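Local coordinates for mandelate racemase/muconate lactonizing enzyme-like protein (Rubrobacter xylanophilus DSM 9941, PDB 3CYJ) that is of unknown function but belongs by fold to the enolase superfamily, pairing an N-terminal capping domain with a TIM-barrel domain that holds a sodium ion, at residues F61-V69 against V81-A92; L267-G275 against H297-A306. All coordinates share one frame; numbering follows the deposited sequence.

Contact 1 (F61-V69 against V81-A92); sequences FVESKLAGV and VWARMQAAIRNA
Val69 drives its side chain between the residues of helix 78-88, a knob in the hole formed by Val81, Arg84, Met85 and Ala88. With CG1 anti to the backbone N (chi1 171°), that methyl lies 3.7 Å from Met85 CG and also over one face of the Arg84 guanidinium, while CG2 turns to Ala88 CB. Arg84 bends back past Val69, and its NH2 donates to Val69 O at 2.6 Å. The bond meets a lone pair in the carbonyl plane, though the oxygen sits 31° out of the guanidinium plane. NH1 of the same arginine is held by Ser73 OG. The helical segments 61-69 and 81-88 run at 140° to each other, their axes 9.8 Å apart at closest approach; helices 57-70 and 78-88, to which they belong, make a roughly antiparallel helical hairpin in the N-terminal capping domain of the enolase superfamily. Further from Val69, Leu66 takes over: its CD2 reaches Ile89 CG2 at 3.7 Å and Met85 SD at 4.0 Å, crossing the methionine at about a right angle. Helix 97-116 lies behind, with Ala101 touching both Leu66 and Phe61. The Phe61 ring has Lys65 CG over one face and Ala92 O in plane at its edge, with CE1 3.8 Å from that oxygen; CE2 and CZ meet Ile89 CG2. Lys65 curls at chi2 and chi3 across Ala92 CB, and a water bridges its NZ (3.0 Å) to Ala88 O (2.8 Å), on the last residue of helix 78-88.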
loop_
_atom_site.group_PDB
_atom_site.type_symbol
_atom_site.label_atom_id
_atom_site.label_comp_id
_atom_site.label_asym_id
_atom_site.label_seq_id
_atom_site.Cartn_x
_atom_site.Cartn_y
_atom_site.Cartn_z
ATOM N N PHE A 61 -15.752 40.172 -4.854
ATOM C CA PHE A 61 -16.326 38.868 -4.512
ATOM C C PHE A 61 -17.220 38.930 -3.257
ATOM O O PHE A 61 -18.308 38.369 -3.234
ATOM C CB PHE A 61 -15.209 37.809 -4.300
ATOM C CG PHE A 61 -15.711 36.371 -4.339
ATOM C CD1 PHE A 61 -15.577 35.597 -5.485
ATOM C CD2 PHE A 61 -16.321 35.789 -3.205
ATOM C CE1 PHE A 61 -16.061 34.237 -5.517
ATOM C CE2 PHE A 61 -16.782 34.463 -3.221
ATOM C CZ PHE A 61 -16.650 33.686 -4.387
ATOM N N VAL A 62 -16.736 39.567 -2.197
ATOM C CA VAL A 62 -17.581 39.806 -0.982
ATOM C C VAL A 62 -18.888 40.522 -1.325
ATOM O O VAL A 62 -19.988 40.076 -0.941
ATOM C CB VAL A 62 -16.831 40.630 0.103
ATOM C CG1 VAL A 62 -17.751 40.993 1.290
ATOM C CG2 VAL A 62 -15.545 39.886 0.546
ATOM N N GLU A 63 -18.776 41.628 -2.073
ATOM C CA GLU A 63 -19.987 42.402 -2.421
ATOM C C GLU A 63 -20.955 41.518 -3.177
ATOM O O GLU A 63 -22.134 41.448 -2.846
ATOM C CB GLU A 63 -19.641 43.650 -3.236
ATOM C CG GLU A 63 -18.888 44.625 -2.381
ATOM C CD GLU A 63 -18.107 45.696 -3.171
ATOM O OE1 GLU A 63 -18.139 45.743 -4.436
ATOM O OE2 GLU A 63 -17.414 46.488 -2.499
ATOM N N SER A 64 -20.416 40.803 -4.172
ATOM C CA SER A 64 -21.238 40.130 -5.149
ATOM C C SER A 64 -21.864 38.881 -4.576
ATOM O O SER A 64 -23.040 38.592 -4.837
ATOM C CB SER A 64 -20.392 39.815 -6.370
ATOM O OG SER A 64 -21.040 38.848 -7.179
ATOM N N LYS A 65 -21.090 38.115 -3.805
ATOM C CA LYS A 65 -21.566 36.796 -3.403
ATOM C C LYS A 65 -21.854 36.685 -1.889
ATOM O O LYS A 65 -22.682 35.901 -1.495
ATOM C CB LYS A 65 -20.554 35.689 -3.791
ATOM C CG LYS A 65 -20.361 35.458 -5.277
ATOM C CD LYS A 65 -21.714 35.227 -6.003
ATOM C CE LYS A 65 -22.328 33.934 -5.657
ATOM N NZ LYS A 65 -23.749 33.815 -6.185
ATOM N N LEU A 66 -21.149 37.432 -1.047
ATOM C CA LEU A 66 -21.204 37.135 0.370
ATOM C C LEU A 66 -22.131 38.049 1.194
ATOM O O LEU A 66 -22.834 37.576 2.080
ATOM C CB LEU A 66 -19.763 37.120 0.929
ATOM C CG LEU A 66 -18.816 36.117 0.201
ATOM C CD1 LEU A 66 -17.498 36.014 0.898
ATOM C CD2 LEU A 66 -19.483 34.673 0.054
ATOM N N ALA A 67 -22.147 39.346 0.881
ATOM C CA ALA A 67 -22.910 40.327 1.675
ATOM C C ALA A 67 -24.359 39.889 1.762
ATOM O O ALA A 67 -24.955 39.854 2.846
ATOM C CB ALA A 67 -22.747 41.802 1.068
ATOM N N GLY A 68 -24.904 39.450 0.633
ATOM C CA GLY A 68 -26.260 39.004 0.588
ATOM C C GLY A 68 -26.539 37.789 1.450
ATOM O O GLY A 68 -27.673 37.579 1.863
ATOM N N VAL A 69 -25.535 36.949 1.701
ATOM C CA VAL A 69 -25.759 35.745 2.546
ATOM C C VAL A 69 -25.710 36.155 4.020
ATOM O O VAL A 69 -26.478 35.652 4.834
ATOM C CB VAL A 69 -24.678 34.648 2.258
ATOM C CG1 VAL A 69 -24.743 33.502 3.268
ATOM C CG2 VAL A 69 -24.820 34.128 0.813
ATOM N N VAL A 81 -23.484 30.967 9.104
ATOM C CA VAL A 81 -23.361 31.795 7.893
ATOM C C VAL A 81 -22.256 31.228 6.976
ATOM O O VAL A 81 -22.416 31.141 5.736
ATOM C CB VAL A 81 -23.035 33.265 8.269
ATOM C CG1 VAL A 81 -23.041 34.172 7.008
ATOM C CG2 VAL A 81 -24.001 33.743 9.352
ATOM N N TRP A 82 -21.140 30.844 7.606
ATOM C CA TRP A 82 -20.012 30.270 6.892
ATOM C C TRP A 82 -20.472 29.121 6.017
ATOM O O TRP A 82 -20.110 29.056 4.837
ATOM C CB TRP A 82 -18.983 29.807 7.898
ATOM C CG TRP A 82 -17.661 29.313 7.409
ATOM C CD1 TRP A 82 -16.498 30.057 7.240
ATOM C CD2 TRP A 82 -17.300 27.948 7.144
ATOM N NE1 TRP A 82 -15.468 29.234 6.873
ATOM C CE2 TRP A 82 -15.926 27.935 6.817
ATOM C CE3 TRP A 82 -18.008 26.734 7.152
ATOM C CZ2 TRP A 82 -15.235 26.739 6.525
ATOM C CZ3 TRP A 82 -17.328 25.558 6.858
ATOM C CH2 TRP A 82 -15.963 25.569 6.537
ATOM N N ALA A 83 -21.316 28.249 6.572
ATOM C CA ALA A 83 -21.789 27.077 5.836
ATOM C C ALA A 83 -22.619 27.494 4.635
ATOM O O ALA A 83 -22.467 26.944 3.535
ATOM C CB ALA A 83 -22.577 26.169 6.734
ATOM N N ARG A 84 -23.530 28.424 4.860
ATOM C CA ARG A 84 -24.362 28.982 3.790
ATOM C C ARG A 84 -23.447 29.710 2.755
ATOM O O ARG A 84 -23.698 29.624 1.544
ATOM C CB ARG A 84 -25.470 29.909 4.374
ATOM C CG ARG A 84 -26.531 29.156 5.188
ATOM C CD ARG A 84 -27.423 30.104 6.027
ATOM N NE ARG A 84 -27.845 31.254 5.225
ATOM C CZ ARG A 84 -27.632 32.519 5.586
ATOM N NH1 ARG A 84 -27.097 32.756 6.787
ATOM N NH2 ARG A 84 -28.015 33.539 4.778
ATOM N N MET A 85 -22.382 30.378 3.216
ATOM C CA MET A 85 -21.480 31.047 2.261
ATOM C C MET A 85 -20.753 30.040 1.333
ATOM O O MET A 85 -20.726 30.221 0.107
ATOM C CB MET A 85 -20.468 31.944 2.976
ATOM C CG MET A 85 -21.036 33.310 3.545
ATOM S SD MET A 85 -19.809 34.537 4.080
ATOM C CE MET A 85 -19.227 33.851 5.664
ATOM N N GLN A 86 -20.170 28.982 1.925
ATOM C CA GLN A 86 -19.506 27.920 1.198
ATOM C C GLN A 86 -20.461 27.244 0.168
ATOM O O GLN A 86 -20.058 26.971 -0.955
ATOM C CB GLN A 86 -18.956 26.863 2.171
ATOM C CG GLN A 86 -17.983 27.349 3.203
ATOM C CD GLN A 86 -16.626 27.736 2.650
ATOM O OE1 GLN A 86 -16.368 27.750 1.417
ATOM N NE2 GLN A 86 -15.733 28.080 3.563
ATOM N N ALA A 87 -21.716 26.980 0.561
ATOM C CA ALA A 87 -22.664 26.351 -0.330
ATOM C C ALA A 87 -22.970 27.277 -1.496
ATOM O O ALA A 87 -23.035 26.841 -2.634
ATOM C CB ALA A 87 -23.962 25.977 0.421
ATOM N N ALA A 88 -23.164 28.560 -1.200
ATOM C CA ALA A 88 -23.595 29.547 -2.181
ATOM C C ALA A 88 -22.545 29.780 -3.251
ATOM O O ALA A 88 -22.910 30.171 -4.363
ATOM C CB ALA A 88 -23.956 30.889 -1.502
ATOM N N ILE A 89 -21.257 29.574 -2.951
ATOM C CA ILE A 89 -20.243 29.944 -3.938
ATOM C C ILE A 89 -19.685 28.777 -4.806
ATOM O O ILE A 89 -18.661 28.929 -5.459
ATOM C CB ILE A 89 -19.105 30.758 -3.294
ATOM C CG1 ILE A 89 -18.252 29.891 -2.348
ATOM C CG2 ILE A 89 -19.649 32.008 -2.574
ATOM C CD1 ILE A 89 -17.174 30.722 -1.709
ATOM N N ARG A 90 -20.386 27.646 -4.838
ATOM C CA ARG A 90 -19.917 26.466 -5.551
ATOM C C ARG A 90 -19.498 26.805 -6.980
ATOM O O ARG A 90 -18.365 26.443 -7.389
ATOM C CB ARG A 90 -20.995 25.367 -5.590
ATOM C CG ARG A 90 -20.545 24.060 -6.281
ATOM C CD ARG A 90 -21.743 23.152 -6.601
ATOM N NE ARG A 90 -22.343 23.523 -7.877
ATOM C CZ ARG A 90 -23.500 23.049 -8.332
ATOM N NH1 ARG A 90 -24.219 22.219 -7.571
ATOM N NH2 ARG A 90 -23.972 23.452 -9.526
ATOM N N ASN A 91 -20.371 27.504 -7.727
ATOM C CA ASN A 91 -20.050 27.904 -9.108
ATOM C C ASN A 91 -19.120 29.098 -9.220
ATOM O O ASN A 91 -18.507 29.298 -10.281
ATOM C CB ASN A 91 -21.285 28.275 -9.917
ATOM C CG ASN A 91 -22.118 27.086 -10.290
ATOM O OD1 ASN A 91 -21.694 25.899 -10.159
ATOM N ND2 ASN A 91 -23.351 27.382 -10.763
ATOM N N ALA A 92 -19.075 29.932 -8.177
ATOM C CA ALA A 92 -18.317 31.190 -8.264
ATOM C C ALA A 92 -16.837 30.888 -7.984
ATOM O O ALA A 92 -15.939 31.672 -8.331
ATOM C CB ALA A 92 -18.876 32.223 -7.302
HETATM O O HOH W 1 -25.242 31.367 -5.306
#

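Contact 2 (L267-G275 against H297-A306)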
loop_
_atom_site.group_PDB
_atom_site.type_symbol
_atom_site.label_atom_id
_atom_site.label_comp_id
_atom_site.label_asym_id
_atom_site.label_seq_id
_atom_site.Cartn_x
_atom_site.Cartn_y
_atom_site.Cartn_z
ATOM N N LEU A 267 2.165 21.281 10.234
ATOM C CA LEU A 267 1.104 21.721 9.370
ATOM C C LEU A 267 0.878 23.218 9.571
ATOM O O LEU A 267 0.901 23.705 10.709
ATOM C CB LEU A 267 -0.162 20.932 9.657
ATOM C CG LEU A 267 -1.420 21.280 8.816
ATOM C CD1 LEU A 267 -1.121 21.112 7.380
ATOM C CD2 LEU A 267 -2.538 20.354 9.062
ATOM N N GLN A 268 0.672 23.946 8.475
ATOM C CA GLN A 268 0.432 25.364 8.551
ATOM C C GLN A 268 -0.895 25.685 7.938
ATOM O O GLN A 268 -1.321 25.019 7.005
ATOM C CB GLN A 268 1.468 26.127 7.749
ATOM C CG GLN A 268 2.880 25.830 8.136
ATOM C CD GLN A 268 3.868 26.490 7.215
ATOM O OE1 GLN A 268 4.931 26.849 7.641
ATOM N NE2 GLN A 268 3.534 26.618 5.939
ATOM N N ALA A 269 -1.555 26.724 8.455
ATOM C CA ALA A 269 -2.659 27.329 7.740
ATOM C C ALA A 269 -2.701 28.842 8.034
ATOM O O ALA A 269 -2.050 29.341 8.947
ATOM C CB ALA A 269 -3.998 26.600 8.025
ATOM N N ASP A 270 -3.408 29.575 7.192
ATOM C CA ASP A 270 -3.454 31.023 7.277
ATOM C C ASP A 270 -4.897 31.367 7.540
ATOM O O ASP A 270 -5.761 31.097 6.713
ATOM C CB ASP A 270 -2.987 31.557 5.929
ATOM C CG ASP A 270 -3.015 33.088 5.816
ATOM O OD1 ASP A 270 -3.874 33.778 6.428
ATOM O OD2 ASP A 270 -2.196 33.593 5.044
ATOM N N VAL A 271 -5.168 31.932 8.705
ATOM C CA VAL A 271 -6.551 32.261 9.083
ATOM C C VAL A 271 -7.299 33.132 8.024
ATOM O O VAL A 271 -8.548 33.105 7.932
ATOM C CB VAL A 271 -6.618 32.939 10.500
ATOM C CG1 VAL A 271 -6.248 34.373 10.421
ATOM C CG2 VAL A 271 -7.976 32.847 11.087
ATOM N N THR A 272 -6.553 33.850 7.196
ATOM C CA THR A 272 -7.194 34.709 6.206
ATOM C C THR A 272 -7.438 33.974 4.881
ATOM O O THR A 272 -7.881 34.553 3.894
ATOM C CB THR A 272 -6.428 36.059 6.027
ATOM O OG1 THR A 272 -5.202 35.860 5.315
ATOM C CG2 THR A 272 -6.135 36.710 7.398
ATOM N N ARG A 273 -7.194 32.666 4.876
ATOM C CA ARG A 273 -7.347 31.906 3.642
ATOM C C ARG A 273 -8.085 30.609 3.836
ATOM O O ARG A 273 -8.755 30.153 2.925
ATOM C CB ARG A 273 -5.987 31.566 3.064
ATOM C CG ARG A 273 -5.225 32.715 2.531
ATOM C CD ARG A 273 -3.910 32.217 2.173
ATOM N NE ARG A 273 -3.244 33.142 1.312
ATOM C CZ ARG A 273 -1.948 33.071 1.054
ATOM N NH1 ARG A 273 -1.220 32.091 1.619
ATOM N NH2 ARG A 273 -1.390 33.961 0.227
ATOM N N CYS A 274 -7.944 30.014 5.021
ATOM C CA CYS A 274 -8.376 28.657 5.248
ATOM C C CYS A 274 -9.796 28.637 5.730
ATOM O O CYS A 274 -10.261 27.624 6.270
ATOM C CB CYS A 274 -7.485 27.986 6.303
ATOM S SG CYS A 274 -7.709 28.736 7.937
ATOM N N GLY A 275 -10.488 29.754 5.602
ATOM C CA GLY A 275 -11.911 29.747 5.980
ATOM C C GLY A 275 -12.181 30.501 7.266
ATOM O O GLY A 275 -13.251 30.363 7.873
ATOM N N HIS A 297 0.144 30.827 9.762
ATOM C CA HIS A 297 0.866 31.549 8.720
ATOM C C HIS A 297 0.204 32.935 8.519
ATOM O O HIS A 297 -1.033 33.007 8.378
ATOM C CB HIS A 297 0.820 30.681 7.458
ATOM C CG HIS A 297 1.466 31.290 6.263
ATOM N ND1 HIS A 297 2.820 31.167 6.008
ATOM C CD2 HIS A 297 0.943 31.996 5.227
ATOM C CE1 HIS A 297 3.103 31.795 4.877
ATOM N NE2 HIS A 297 1.982 32.307 4.385
ATOM N N CYS A 298 1.031 34.003 8.581
ATOM C CA CYS A 298 0.660 35.412 8.282
ATOM C C CYS A 298 -0.410 36.061 9.228
ATOM O O CYS A 298 -0.935 35.400 10.124
ATOM C CB CYS A 298 0.290 35.539 6.775
ATOM S SG CYS A 298 1.838 35.483 5.683
ATOM N N ALA A 299 -0.721 37.352 9.007
ATOM C CA ALA A 299 -1.823 38.071 9.710
ATOM C C ALA A 299 -1.784 37.941 11.261
ATOM O O ALA A 299 -2.734 37.400 11.876
ATOM C CB ALA A 299 -3.231 37.627 9.162
ATOM N N PRO A 300 -0.692 38.437 11.882
ATOM C CA PRO A 300 -0.499 38.193 13.295
ATOM C C PRO A 300 -1.649 38.708 14.129
ATOM O O PRO A 300 -1.985 38.086 15.121
ATOM C CB PRO A 300 0.818 38.943 13.643
ATOM C CG PRO A 300 1.406 39.426 12.354
ATOM C CD PRO A 300 0.414 39.187 11.251
ATOM N N ALA A 301 -2.248 39.833 13.753
ATOM C CA ALA A 301 -3.296 40.459 14.562
ATOM C C ALA A 301 -4.549 39.609 14.739
ATOM O O ALA A 301 -5.070 39.517 15.866
ATOM C CB ALA A 301 -3.656 41.831 14.018
ATOM N N VAL A 302 -5.053 38.994 13.659
ATOM C CA VAL A 302 -6.141 38.013 13.837
ATOM C C VAL A 302 -5.641 36.714 14.511
ATOM O O VAL A 302 -6.308 36.149 15.352
ATOM C CB VAL A 302 -6.821 37.576 12.554
ATOM C CG1 VAL A 302 -8.048 36.809 12.961
ATOM C CG2 VAL A 302 -7.216 38.767 11.711
ATOM N N SER A 303 -4.461 36.257 14.118
ATOM C CA SER A 303 -3.971 34.975 14.558
ATOM C C SER A 303 -3.729 34.940 16.089
ATOM O O SER A 303 -3.974 33.909 16.705
ATOM C CB SER A 303 -2.695 34.607 13.782
ATOM O OG SER A 303 -2.986 34.457 12.407
ATOM N N ALA A 304 -3.280 36.055 16.688
ATOM C CA ALA A 304 -3.139 36.158 18.138
ATOM C C ALA A 304 -4.416 35.744 18.895
ATOM O O ALA A 304 -4.335 35.065 19.943
ATOM C CB ALA A 304 -2.700 37.554 18.541
ATOM N N HIS A 305 -5.597 36.070 18.365
ATOM C CA HIS A 305 -6.809 35.580 19.023
ATOM C C HIS A 305 -7.182 34.161 18.626
ATOM O O HIS A 305 -7.432 33.292 19.499
ATOM C CB HIS A 305 -7.975 36.519 18.793
ATOM C CG HIS A 305 -7.833 37.818 19.522
ATOM N ND1 HIS A 305 -8.412 38.046 20.757
ATOM C CD2 HIS A 305 -7.126 38.935 19.222
ATOM C CE1 HIS A 305 -8.080 39.257 21.171
ATOM N NE2 HIS A 305 -7.299 39.813 20.260
ATOM N N ALA A 306 -7.201 33.931 17.306
ATOM C CA ALA A 306 -7.673 32.671 16.727
ATOM C C ALA A 306 -6.849 31.495 17.246
ATOM O O ALA A 306 -7.399 30.454 17.599
ATOM C CB ALA A 306 -7.659 32.741 15.183
HETATM O O HOH W 2 -2.926 32.707 10.186
#
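Thr272 CG2 presses on Ala299 CB at 3.5 Å, just past the C-terminal ends of two neighbouring parallel strands, 266-269 and 294-296, of the enolase-type TIM barrel. The last backbone bond between the two segments runs from His297 N to Ala269 O at 2.8 Å, its donor tilted 30° from the carbonyl plane. Beyond it the chains part. The compact side is apolar: Val271 places CG1 between its own backbone N and carbonyl carbon (chi1 79°), which lays that methyl 3.9 Å from Val302 CB, while CG2 reaches Ala306 CB a turn further along helix 300-306. Ala299 is the N-cap residue of this helix, and Tyr51 and Tyr53 of the capping-domain strand 46-53 also pack on it.

The other side is looser and polar. One water takes the N-H of Val271, donates to His297 O at 2.6 Å and shares a further bond with Ser303 OG, bridging the two segments beyond their backbone bond. The side chain of His297 lies about 4 Å from both a bound glycerol and the sodium ion held by Asp194, Glu221 and Glu222, so it lies at the end of the barrel where the metal is bound. Its ring meets Asp270 at the edge, CD2 lying 3.5 Å from OD2, with carboxylate and ring planes 56° apart. Arg273 comes to the same ring obliquely through NH1, which has its salt bridge with Glu249; its pairing with Asp270 OD2 is long and purely electrostatic. The other oxygen of the carboxylate closes an Asx turn: Asp270 OD1 accepts from Thr272 N at 2.8 Å on its anti side and from Thr272 OG1 at 2.7 Å on its syn side, both donors lying on the same face of the carboxylate plane.

From the N terminus, the chain first builds the antiparallel sheet of the capping domain, then contact 1 closes an 11-residue connection as helix 78-88 folds back on helix 57-70. It then runs through helix 97-116 and on into the barrel. Contact 2 comes late and spans 21 residues, including helices 276-280 and 283-290 and strand 294-296, in a beta-alpha-beta crossover. The two are in series, neither nested nor crossed, with centres about 21 Å apart. They nevertheless meet: Trp82, on the helix of contact 1, reaches Gly275 O at the end of 267-275 by a weak hydrogen bond from NE1, joining capping domain to barrel.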